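Local structure of transcriptional activator, putative (Pyrococcus furiosus, 1RTW) at residues F46-L51 against K78-F83; F53-M58 against E71-I76; L40-Y45 against G96-R101. The protein is of unknown function but belongs to the all-helical TENA/THI-4/PQQC family, although it is named a putative transcriptional activator. One frame throughout, in Å; residues are numbered along the deposited sequence.

In the fold
All three contacts are made by helix 33-60, which meets helix 66-89 in interactions 1 and 2 and the lead-in to helix 100-115 in interaction 3. Along the chain they are nested: interaction 2 lies inside the loop closed by interaction 1, and both lie inside that of interaction 3. The centres of interactions 1 and 2 are about 11 Å apart, and Leu51 joins them by packing on Ile76. The centre of interaction 3 lies about 12 Å from that of interaction 1, to which Phe83 and Tyr44 link it, and about 21 Å from that of interaction 2. One long helix thus pairs with its successor and packs against the start of the next, while interactions 1 and 2 also border the second subunit.

Interaction 1 of 3, residues F46-L51 against K78-F83; sequences FVKNAL and KELEMF
Helices 33-60 and 66-89 form an antiparallel pair within the all-helical TENA/THI-4/PQQC fold, and at residues 46-51 and 78-83 their axes approach to 9.9 Å. The tight part centres on Val47, whose two methyls part the work. CG1, anti to the backbone N, lies beside Leu80 CD2 as the two side chains slide past each other in opposite directions. CG2 meets Phe83 tip to tip, 3.8 Å from CE2, with the ring set obliquely to it. Leu80 forks over the neighbouring turn: its CD2 packs on the aliphatic part of Lys48, 3.6 Å from CG, while CD1 meets Leu51 CD2 tip to tip at 3.8 Å.

On the looser, partly exposed side Lys48 leaves the contact. Its chain bends at chi3 (-65°) and carries NZ away to a salt bridge with Asp63 of the second subunit. Back on the buried side, the extended Glu79 crosses Val47 obliquely. Its OE2 accepts a hydrogen bond from Trp156 NE1, and a phosphate ion lies near the carboxylate. Glu79 OE1 rests against both valine methyls, 3.5 Å from Val47 CG1 and 3.6 Å from Val47 CG2.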
loop_
_atom_site.group_PDB
_atom_site.type_symbol
_atom_site.label_atom_id
_atom_site.label_comp_id
_atom_site.label_asym_id
_atom_site.label_seq_id
_atom_site.Cartn_x
_atom_site.Cartn_y
_atom_site.Cartn_z
ATOM N N PHE B 46 1.462 -19.177 7.727
ATOM C CA PHE B 46 1.023 -18.027 8.500
ATOM C C PHE B 46 2.209 -17.186 8.976
ATOM O O PHE B 46 2.181 -15.971 8.883
ATOM C CB PHE B 46 0.177 -18.465 9.709
ATOM C CG PHE B 46 -0.308 -17.313 10.554
ATOM C CD1 PHE B 46 -1.421 -16.567 10.165
ATOM C CD2 PHE B 46 0.399 -16.912 11.681
ATOM C CE1 PHE B 46 -1.811 -15.431 10.884
ATOM C CE2 PHE B 46 0.015 -15.769 12.411
ATOM C CZ PHE B 46 -1.089 -15.030 12.008
ATOM N N VAL B 47 3.253 -17.844 9.474
ATOM C CA VAL B 47 4.430 -17.140 9.990
ATOM C C VAL B 47 5.090 -16.283 8.917
ATOM O O VAL B 47 5.438 -15.127 9.164
ATOM C CB VAL B 47 5.448 -18.133 10.602
ATOM C CG1 VAL B 47 6.753 -17.429 10.923
ATOM C CG2 VAL B 47 4.861 -18.779 11.866
ATOM N N LYS B 48 5.241 -16.851 7.722
ATOM C CA LYS B 48 5.846 -16.135 6.606
ATOM C C LYS B 48 5.085 -14.843 6.333
ATOM O O LYS B 48 5.680 -13.778 6.172
ATOM C CB LYS B 48 5.847 -16.994 5.327
ATOM C CG LYS B 48 6.943 -18.055 5.269
ATOM C CD LYS B 48 6.996 -18.771 3.921
ATOM C CE LYS B 48 5.734 -19.588 3.669
ATOM N NZ LYS B 48 5.805 -20.349 2.389
ATOM N N ASN B 49 3.763 -14.941 6.318
ATOM C CA ASN B 49 2.933 -13.784 6.034
ATOM C C ASN B 49 2.781 -12.855 7.208
ATOM O O ASN B 49 2.502 -11.674 7.037
ATOM C CB ASN B 49 1.592 -14.233 5.499
ATOM C CG ASN B 49 1.709 -14.790 4.109
ATOM O OD1 ASN B 49 2.015 -14.055 3.167
ATOM N ND2 ASN B 49 1.506 -16.097 3.969
ATOM N N ALA B 50 2.992 -13.390 8.402
ATOM C CA ALA B 50 2.910 -12.589 9.608
ATOM C C ALA B 50 4.129 -11.642 9.599
ATOM O O ALA B 50 4.075 -10.515 10.099
ATOM C CB ALA B 50 2.915 -13.495 10.827
ATOM N N LEU B 51 5.212 -12.103 8.986
ATOM C CA LEU B 51 6.433 -11.327 8.846
ATOM C C LEU B 51 6.154 -10.146 7.903
ATOM O O LEU B 51 6.566 -9.025 8.169
ATOM C CB LEU B 51 7.525 -12.217 8.254
ATOM C CG LEU B 51 8.760 -12.599 9.070
ATOM C CD1 LEU B 51 8.502 -12.533 10.536
ATOM C CD2 LEU B 51 9.207 -13.984 8.648
ATOM N N LYS B 78 13.309 -15.913 12.771
ATOM C CA LYS B 78 14.021 -17.098 13.239
ATOM C C LYS B 78 13.083 -18.303 13.288
ATOM O O LYS B 78 13.519 -19.452 13.095
ATOM C CB LYS B 78 14.653 -16.836 14.608
ATOM C CG LYS B 78 16.157 -16.596 14.565
ATOM C CD LYS B 78 16.571 -15.680 13.416
ATOM C CE LYS B 78 18.081 -15.720 13.180
ATOM N NZ LYS B 78 18.459 -15.095 11.876
ATOM N N GLU B 79 11.791 -18.018 13.487
ATOM C CA GLU B 79 10.745 -19.043 13.541
ATOM C C GLU B 79 10.712 -19.858 12.252
ATOM O O GLU B 79 10.356 -21.029 12.272
ATOM C CB GLU B 79 9.362 -18.415 13.780
ATOM C CG GLU B 79 9.153 -17.796 15.153
ATOM C CD GLU B 79 7.743 -17.237 15.351
ATOM O OE1 GLU B 79 6.877 -17.408 14.464
ATOM O OE2 GLU B 79 7.494 -16.627 16.407
ATOM N N LEU B 80 11.074 -19.233 11.132
ATOM C CA LEU B 80 11.092 -19.935 9.850
ATOM C C LEU B 80 12.051 -21.105 9.908
ATOM O O LEU B 80 11.706 -22.204 9.479
ATOM C CB LEU B 80 11.511 -19.009 8.708
ATOM C CG LEU B 80 10.546 -17.869 8.407
ATOM C CD1 LEU B 80 11.090 -17.036 7.259
ATOM C CD2 LEU B 80 9.163 -18.428 8.089
ATOM N N GLU B 81 13.253 -20.861 10.430
ATOM C CA GLU B 81 14.274 -21.895 10.562
ATOM C C GLU B 81 13.753 -22.995 11.488
ATOM O O GLU B 81 13.961 -24.177 11.240
ATOM C CB GLU B 81 15.568 -21.306 11.141
ATOM C CG GLU B 81 16.106 -20.085 10.392
ATOM C CD GLU B 81 17.267 -19.395 11.109
ATOM O OE1 GLU B 81 18.004 -18.631 10.443
ATOM O OE2 GLU B 81 17.442 -19.602 12.332
HETATM N N MSE B 82 13.056 -22.595 12.546
HETATM C CA MSE B 82 12.498 -23.550 13.497
HETATM C C MSE B 82 11.516 -24.505 12.808
HETATM O O MSE B 82 11.515 -25.710 13.076
HETATM C CB MSE B 82 11.823 -22.802 14.647
HETATM C CG MSE B 82 11.059 -23.691 15.600
HETATM SE SE MSE B 82 10.316 -22.737 17.089
HETATM C CE MSE B 82 8.890 -21.806 16.189
ATOM N N PHE B 83 10.694 -23.966 11.910
ATOM C CA PHE B 83 9.728 -24.780 11.181
ATOM C C PHE B 83 10.457 -25.668 10.179
ATOM O O PHE B 83 10.134 -26.841 10.029
ATOM C CB PHE B 83 8.718 -23.903 10.432
ATOM C CG PHE B 83 7.535 -23.485 11.251
ATOM C CD1 PHE B 83 6.304 -24.111 11.078
ATOM C CD2 PHE B 83 7.631 -22.446 12.173
ATOM C CE1 PHE B 83 5.185 -23.711 11.809
ATOM C CE2 PHE B 83 6.517 -22.038 12.909
ATOM C CZ PHE B 83 5.287 -22.678 12.724
#

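Interaction 2 of 3, residues F53-M58 against E71-I76; sequences FMALLM and ESIYYI
The backbones of 53-58 and 71-76 run almost exactly antiparallel, at 173°, with axes 10.3 Å apart and Met54 and Ile73 nearest in register. This is a helical hairpin of the TENA/THI-4/PQQC fold, in which helix 33-60 turns back into helix 66-89 through a short connection. The interface here is apolar and buried, and two side chains carry most of it.

Met54, present as selenomethionine, points across from helix 33-60 with CG anti to the carbonyl carbon. Its chain runs straight through chi2 and then bends at chi3 (75°), which turns the terminal methyl along helix 66-89 toward Ser72. CE is thereby lodged between two residues one turn apart, 3.6 Å from Ser72 CB and equally 3.6 Å from Ile76 CG1. The selenium crosses Ile76 obliquely, 3.7 Å from its CG1. Ser72 meets Met54 with its CB, while its hydroxyl is hydrogen-bonded to the carbonyl oxygen of Phe68 in its own helix. Tyr164 of helix 159-176 touches both Met54 and Ser72 and so borders this end of the contact.

Ile73 returns the approach from helix 66-89. Its CG1, anti to the carbonyl carbon, lies 3.9 Å from Met54 CB, and the extended chi2 (177°) carries CD1 onward to the backbone of the facing helix. Ile73 and Met58, another selenomethionine, also pack on Met58 and Ile73 of the second subunit, respectively, so the hairpin meets its counterpart there. Within the chain, Met58 extends past Ile73 and crosses it obliquely, bringing SE 4.0 Å from CD1. That same Ile73 CD1 sits 3.8 Å from Ala55 CA.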
loop_
_atom_site.group_PDB
_atom_site.type_symbol
_atom_site.label_atom_id
_atom_site.label_comp_id
_atom_site.label_asym_id
_atom_site.label_seq_id
_atom_site.Cartn_x
_atom_site.Cartn_y
_atom_site.Cartn_z
ATOM N N PHE B 53 3.285 -8.889 7.317
ATOM C CA PHE B 53 2.321 -8.056 8.036
ATOM C C PHE B 53 3.059 -7.059 8.933
ATOM O O PHE B 53 2.705 -5.885 9.006
ATOM C CB PHE B 53 1.411 -8.963 8.870
ATOM C CG PHE B 53 0.709 -8.268 9.993
ATOM C CD1 PHE B 53 -0.434 -7.509 9.750
ATOM C CD2 PHE B 53 1.154 -8.417 11.305
ATOM C CE1 PHE B 53 -1.129 -6.912 10.788
ATOM C CE2 PHE B 53 0.461 -7.820 12.358
ATOM C CZ PHE B 53 -0.690 -7.062 12.095
HETATM N N MSE B 54 4.082 -7.553 9.621
HETATM C CA MSE B 54 4.899 -6.736 10.500
HETATM C C MSE B 54 5.721 -5.724 9.715
HETATM O O MSE B 54 5.999 -4.631 10.201
HETATM C CB MSE B 54 5.845 -7.624 11.310
HETATM C CG MSE B 54 5.169 -8.559 12.280
HETATM SE SE MSE B 54 6.430 -9.825 12.996
HETATM C CE MSE B 54 7.324 -8.623 14.216
ATOM N N ALA B 55 6.133 -6.099 8.510
ATOM C CA ALA B 55 6.927 -5.214 7.681
ATOM C C ALA B 55 6.031 -4.066 7.183
ATOM O O ALA B 55 6.453 -2.927 7.070
ATOM C CB ALA B 55 7.539 -5.998 6.535
ATOM N N LEU B 56 4.772 -4.372 6.913
ATOM C CA LEU B 56 3.835 -3.355 6.481
ATOM C C LEU B 56 3.623 -2.351 7.609
ATOM O O LEU B 56 3.571 -1.146 7.365
ATOM C CB LEU B 56 2.529 -4.004 6.082
ATOM C CG LEU B 56 2.632 -4.637 4.701
ATOM C CD1 LEU B 56 1.371 -5.404 4.402
ATOM C CD2 LEU B 56 2.851 -3.561 3.663
ATOM N N LEU B 57 3.546 -2.848 8.845
ATOM C CA LEU B 57 3.371 -1.991 10.005
ATOM C C LEU B 57 4.621 -1.135 10.192
ATOM O O LEU B 57 4.525 0.065 10.442
ATOM C CB LEU B 57 3.129 -2.823 11.265
ATOM C CG LEU B 57 1.778 -3.511 11.393
ATOM C CD1 LEU B 57 1.734 -4.335 12.676
ATOM C CD2 LEU B 57 0.665 -2.475 11.383
HETATM N N MSE B 58 5.790 -1.750 10.011
HETATM C CA MSE B 58 7.061 -1.041 10.159
HETATM C C MSE B 58 7.128 0.207 9.282
HETATM O O MSE B 58 7.512 1.284 9.740
HETATM C CB MSE B 58 8.251 -1.964 9.849
HETATM C CG MSE B 58 9.587 -1.242 9.843
HETATM SE SE MSE B 58 11.136 -2.438 9.853
HETATM C CE MSE B 58 12.473 -1.157 10.422
ATOM N N GLU B 71 14.249 -5.294 15.142
ATOM C CA GLU B 71 14.615 -6.375 16.048
ATOM C C GLU B 71 13.558 -7.466 16.096
ATOM O O GLU B 71 13.892 -8.651 16.099
ATOM C CB GLU B 71 14.835 -5.828 17.464
ATOM C CG GLU B 71 16.062 -4.927 17.620
ATOM C CD GLU B 71 15.916 -3.889 18.727
ATOM O OE1 GLU B 71 16.618 -2.853 18.650
ATOM O OE2 GLU B 71 15.104 -4.087 19.663
ATOM N N SER B 72 12.290 -7.062 16.140
ATOM C CA SER B 72 11.181 -8.008 16.204
ATOM C C SER B 72 11.072 -8.843 14.945
ATOM O O SER B 72 10.914 -10.065 15.022
ATOM C CB SER B 72 9.863 -7.288 16.460
ATOM O OG SER B 72 9.906 -6.620 17.693
ATOM N N ILE B 73 11.151 -8.197 13.789
ATOM C CA ILE B 73 11.074 -8.927 12.521
ATOM C C ILE B 73 12.218 -9.933 12.416
ATOM O O ILE B 73 12.006 -11.085 12.012
ATOM C CB ILE B 73 11.082 -7.977 11.326
ATOM C CG1 ILE B 73 9.766 -7.198 11.298
ATOM C CG2 ILE B 73 11.284 -8.745 10.021
ATOM C CD1 ILE B 73 9.690 -6.168 10.176
ATOM N N TYR B 74 13.410 -9.514 12.836
ATOM C CA TYR B 74 14.576 -10.386 12.809
ATOM C C TYR B 74 14.334 -11.566 13.758
ATOM O O TYR B 74 14.567 -12.717 13.395
ATOM C CB TYR B 74 15.833 -9.614 13.222
ATOM C CG TYR B 74 17.099 -10.442 13.181
ATOM C CD1 TYR B 74 17.551 -11.008 11.986
ATOM C CD2 TYR B 74 17.821 -10.694 14.342
ATOM C CE1 TYR B 74 18.695 -11.811 11.956
ATOM C CE2 TYR B 74 18.962 -11.489 14.322
ATOM C CZ TYR B 74 19.392 -12.045 13.130
ATOM O OH TYR B 74 20.517 -12.837 13.109
ATOM N N TYR B 75 13.836 -11.266 14.957
ATOM C CA TYR B 75 13.529 -12.272 15.971
ATOM C C TYR B 75 12.483 -13.277 15.460
ATOM O O TYR B 75 12.753 -14.485 15.417
ATOM C CB TYR B 75 13.049 -11.569 17.246
ATOM C CG TYR B 75 12.552 -12.472 18.359
ATOM C CD1 TYR B 75 13.356 -13.487 18.893
ATOM C CD2 TYR B 75 11.267 -12.301 18.886
ATOM C CE1 TYR B 75 12.884 -14.312 19.926
ATOM C CE2 TYR B 75 10.787 -13.110 19.913
ATOM C CZ TYR B 75 11.592 -14.109 20.432
ATOM O OH TYR B 75 11.096 -14.877 21.470
ATOM N N ILE B 76 11.338 -12.769 14.999
ATOM C CA ILE B 76 10.254 -13.608 14.476
ATOM C C ILE B 76 10.678 -14.417 13.235
ATOM O O ILE B 76 10.187 -15.526 13.027
ATOM C CB ILE B 76 8.990 -12.760 14.109
ATOM C CG1 ILE B 76 8.569 -11.848 15.263
ATOM C CG2 ILE B 76 7.834 -13.650 13.739
ATOM C CD1 ILE B 76 8.541 -12.497 16.586
#

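Interaction 3 of 3, residues L40-Y45 against G96-R101; sequences LVNDYY and GEIDWR
Asn42 OD1 is held by one hydrogen bond across the contact, from the backbone Asp99 N at 2.7 Å. The donor lies in the carbonyl plane, and the N-H...O angle is 159°. The other end of the amide is fixed too, since Asn42 ND2 bonds Lys38 O one turn back in its own helix; together the two bonds set the rotation of the group.

Ile98, just before the bonded amide, supplies the apolar half. Its CG2 lies over one face of the Tyr45 ring in a CH-pi contact, 4.0 Å from the centroid and offset toward the rim, closest to Tyr45 CD1. With chi1 and chi2 both near -60°, the longer branch folds back so that Ile98 CD1 rests 3.7 Å from Tyr45 CB and reaches toward Val41 CG1.

Asp99 occupies the N-cap position of helix 100-115. Its OD2 accepts the capping bond from Arg101 N, although the exact position of OD2 is less certain; a salt bridge from OD1 to Arg101 NH1, at 3.0 Å, is additional. Asn42 thus ties a capped helix start to the flank of helix 33-60 within the all-helical TENA/THI-4/PQQC fold.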
loop_
_atom_site.group_PDB
_atom_site.type_symbol
_atom_site.label_atom_id
_atom_site.label_comp_id
_atom_site.label_asym_id
_atom_site.label_seq_id
_atom_site.Cartn_x
_atom_site.Cartn_y
_atom_site.Cartn_z
ATOM N N LEU B 40 1.517 -27.741 11.171
ATOM C CA LEU B 40 2.847 -27.271 10.804
ATOM C C LEU B 40 2.865 -26.585 9.439
ATOM O O LEU B 40 3.305 -25.442 9.324
ATOM C CB LEU B 40 3.828 -28.447 10.808
ATOM C CG LEU B 40 5.316 -28.126 10.749
ATOM C CD1 LEU B 40 5.795 -27.681 12.115
ATOM C CD2 LEU B 40 6.083 -29.342 10.304
ATOM N N VAL B 41 2.380 -27.280 8.415
ATOM C CA VAL B 41 2.327 -26.750 7.050
ATOM C C VAL B 41 1.566 -25.424 6.991
ATOM O O VAL B 41 1.994 -24.477 6.338
ATOM C CB VAL B 41 1.641 -27.765 6.098
ATOM C CG1 VAL B 41 1.416 -27.166 4.737
ATOM C CG2 VAL B 41 2.493 -29.039 5.969
ATOM N N ASN B 42 0.453 -25.351 7.707
ATOM C CA ASN B 42 -0.355 -24.145 7.705
ATOM C C ASN B 42 0.186 -23.016 8.566
ATOM O O ASN B 42 0.077 -21.845 8.202
ATOM C CB ASN B 42 -1.796 -24.471 8.070
ATOM C CG ASN B 42 -2.516 -25.175 6.954
ATOM O OD1 ASN B 42 -3.140 -24.542 6.100
ATOM N ND2 ASN B 42 -2.427 -26.494 6.939
ATOM N N ASP B 43 0.772 -23.341 9.706
ATOM C CA ASP B 43 1.307 -22.275 10.531
ATOM C C ASP B 43 2.574 -21.694 9.908
ATOM O O ASP B 43 2.868 -20.517 10.072
ATOM C CB ASP B 43 1.566 -22.744 11.955
ATOM C CG ASP B 43 1.437 -21.616 12.954
ATOM O OD1 ASP B 43 0.340 -21.023 13.045
ATOM O OD2 ASP B 43 2.433 -21.309 13.637
ATOM N N TYR B 44 3.307 -22.521 9.171
ATOM C CA TYR B 44 4.527 -22.080 8.505
ATOM C C TYR B 44 4.152 -21.002 7.490
ATOM O O TYR B 44 4.855 -20.000 7.338
ATOM C CB TYR B 44 5.193 -23.260 7.803
ATOM C CG TYR B 44 6.436 -22.895 7.043
ATOM C CD1 TYR B 44 7.573 -22.448 7.707
ATOM C CD2 TYR B 44 6.490 -23.039 5.661
ATOM C CE1 TYR B 44 8.742 -22.160 7.015
ATOM C CE2 TYR B 44 7.653 -22.754 4.952
ATOM C CZ TYR B 44 8.773 -22.318 5.640
ATOM O OH TYR B 44 9.925 -22.058 4.946
ATOM N N TYR B 45 3.031 -21.225 6.805
ATOM C CA TYR B 45 2.511 -20.282 5.832
ATOM C C TYR B 45 2.083 -19.010 6.568
ATOM O O TYR B 45 2.339 -17.899 6.106
ATOM C CB TYR B 45 1.300 -20.877 5.125
ATOM C CG TYR B 45 0.596 -19.920 4.200
ATOM C CD1 TYR B 45 -0.616 -19.323 4.564
ATOM C CD2 TYR B 45 1.113 -19.648 2.944
ATOM C CE1 TYR B 45 -1.298 -18.479 3.680
ATOM C CE2 TYR B 45 0.444 -18.809 2.052
ATOM C CZ TYR B 45 -0.757 -18.228 2.425
ATOM O OH TYR B 45 -1.389 -17.398 1.524
ATOM N N GLY B 96 2.937 -27.953 0.439
ATOM C CA GLY B 96 1.589 -28.404 0.140
ATOM C C GLY B 96 0.481 -27.367 0.051
ATOM O O GLY B 96 0.716 -26.152 0.116
ATOM N N GLU B 97 -0.741 -27.869 -0.126
ATOM C CA GLU B 97 -1.932 -27.033 -0.218
ATOM C C GLU B 97 -2.249 -26.426 1.137
ATOM O O GLU B 97 -2.259 -27.112 2.161
ATOM C CB GLU B 97 -3.128 -27.841 -0.727
ATOM C CG GLU B 97 -3.062 -28.192 -2.214
ATOM C CD GLU B 97 -3.052 -26.960 -3.106
ATOM O OE1 GLU B 97 -4.037 -26.186 -3.063
ATOM O OE2 GLU B 97 -2.058 -26.763 -3.842
ATOM N N ILE B 98 -2.511 -25.127 1.121
ATOM C CA ILE B 98 -2.817 -24.366 2.317
ATOM C C ILE B 98 -4.317 -24.339 2.599
ATOM O O ILE B 98 -5.128 -24.178 1.692
ATOM C CB ILE B 98 -2.293 -22.921 2.166
ATOM C CG1 ILE B 98 -0.784 -22.938 1.887
ATOM C CG2 ILE B 98 -2.645 -22.087 3.382
ATOM C CD1 ILE B 98 0.050 -23.632 2.959
ATOM N N ASP B 99 -4.672 -24.492 3.869
ATOM C CA ASP B 99 -6.064 -24.465 4.295
ATOM C C ASP B 99 -6.732 -23.089 4.091
ATOM O O ASP B 99 -6.126 -22.045 4.349
ATOM C CB ASP B 99 -6.157 -24.860 5.768
ATOM C CG ASP B 99 -7.582 -25.040 6.222
ATOM O OD1 ASP B 99 -8.031 -26.198 6.348
ATOM O OD2 ASP B 99 -8.258 -24.020 6.432
ATOM N N TRP B 100 -8.010 -23.111 3.714
ATOM C CA TRP B 100 -8.787 -21.891 3.474
ATOM C C TRP B 100 -8.855 -20.946 4.679
ATOM O O TRP B 100 -8.821 -19.727 4.511
ATOM C CB TRP B 100 -10.200 -22.225 2.959
ATOM C CG TRP B 100 -11.120 -22.868 3.969
ATOM C CD1 TRP B 100 -12.002 -22.231 4.801
ATOM C CD2 TRP B 100 -11.265 -24.272 4.232
ATOM N NE1 TRP B 100 -12.683 -23.149 5.564
ATOM C CE2 TRP B 100 -12.251 -24.409 5.238
ATOM C CE3 TRP B 100 -10.652 -25.428 3.721
ATOM C CZ2 TRP B 100 -12.648 -25.659 5.735
ATOM C CZ3 TRP B 100 -11.047 -26.671 4.215
ATOM C CH2 TRP B 100 -12.032 -26.773 5.217
ATOM N N ARG B 101 -8.944 -21.505 5.884
ATOM C CA ARG B 101 -8.981 -20.697 7.097
ATOM C C ARG B 101 -7.665 -19.931 7.267
ATOM O O ARG B 101 -7.652 -18.790 7.727
ATOM C CB ARG B 101 -9.212 -21.565 8.342
ATOM C CG ARG B 101 -10.605 -22.179 8.481
ATOM C CD ARG B 101 -10.599 -23.648 8.096
ATOM N NE ARG B 101 -11.234 -24.485 9.103
ATOM C CZ ARG B 101 -10.976 -25.776 9.278
ATOM N NH1 ARG B 101 -10.092 -26.394 8.510
ATOM N NH2 ARG B 101 -11.600 -26.444 10.238
#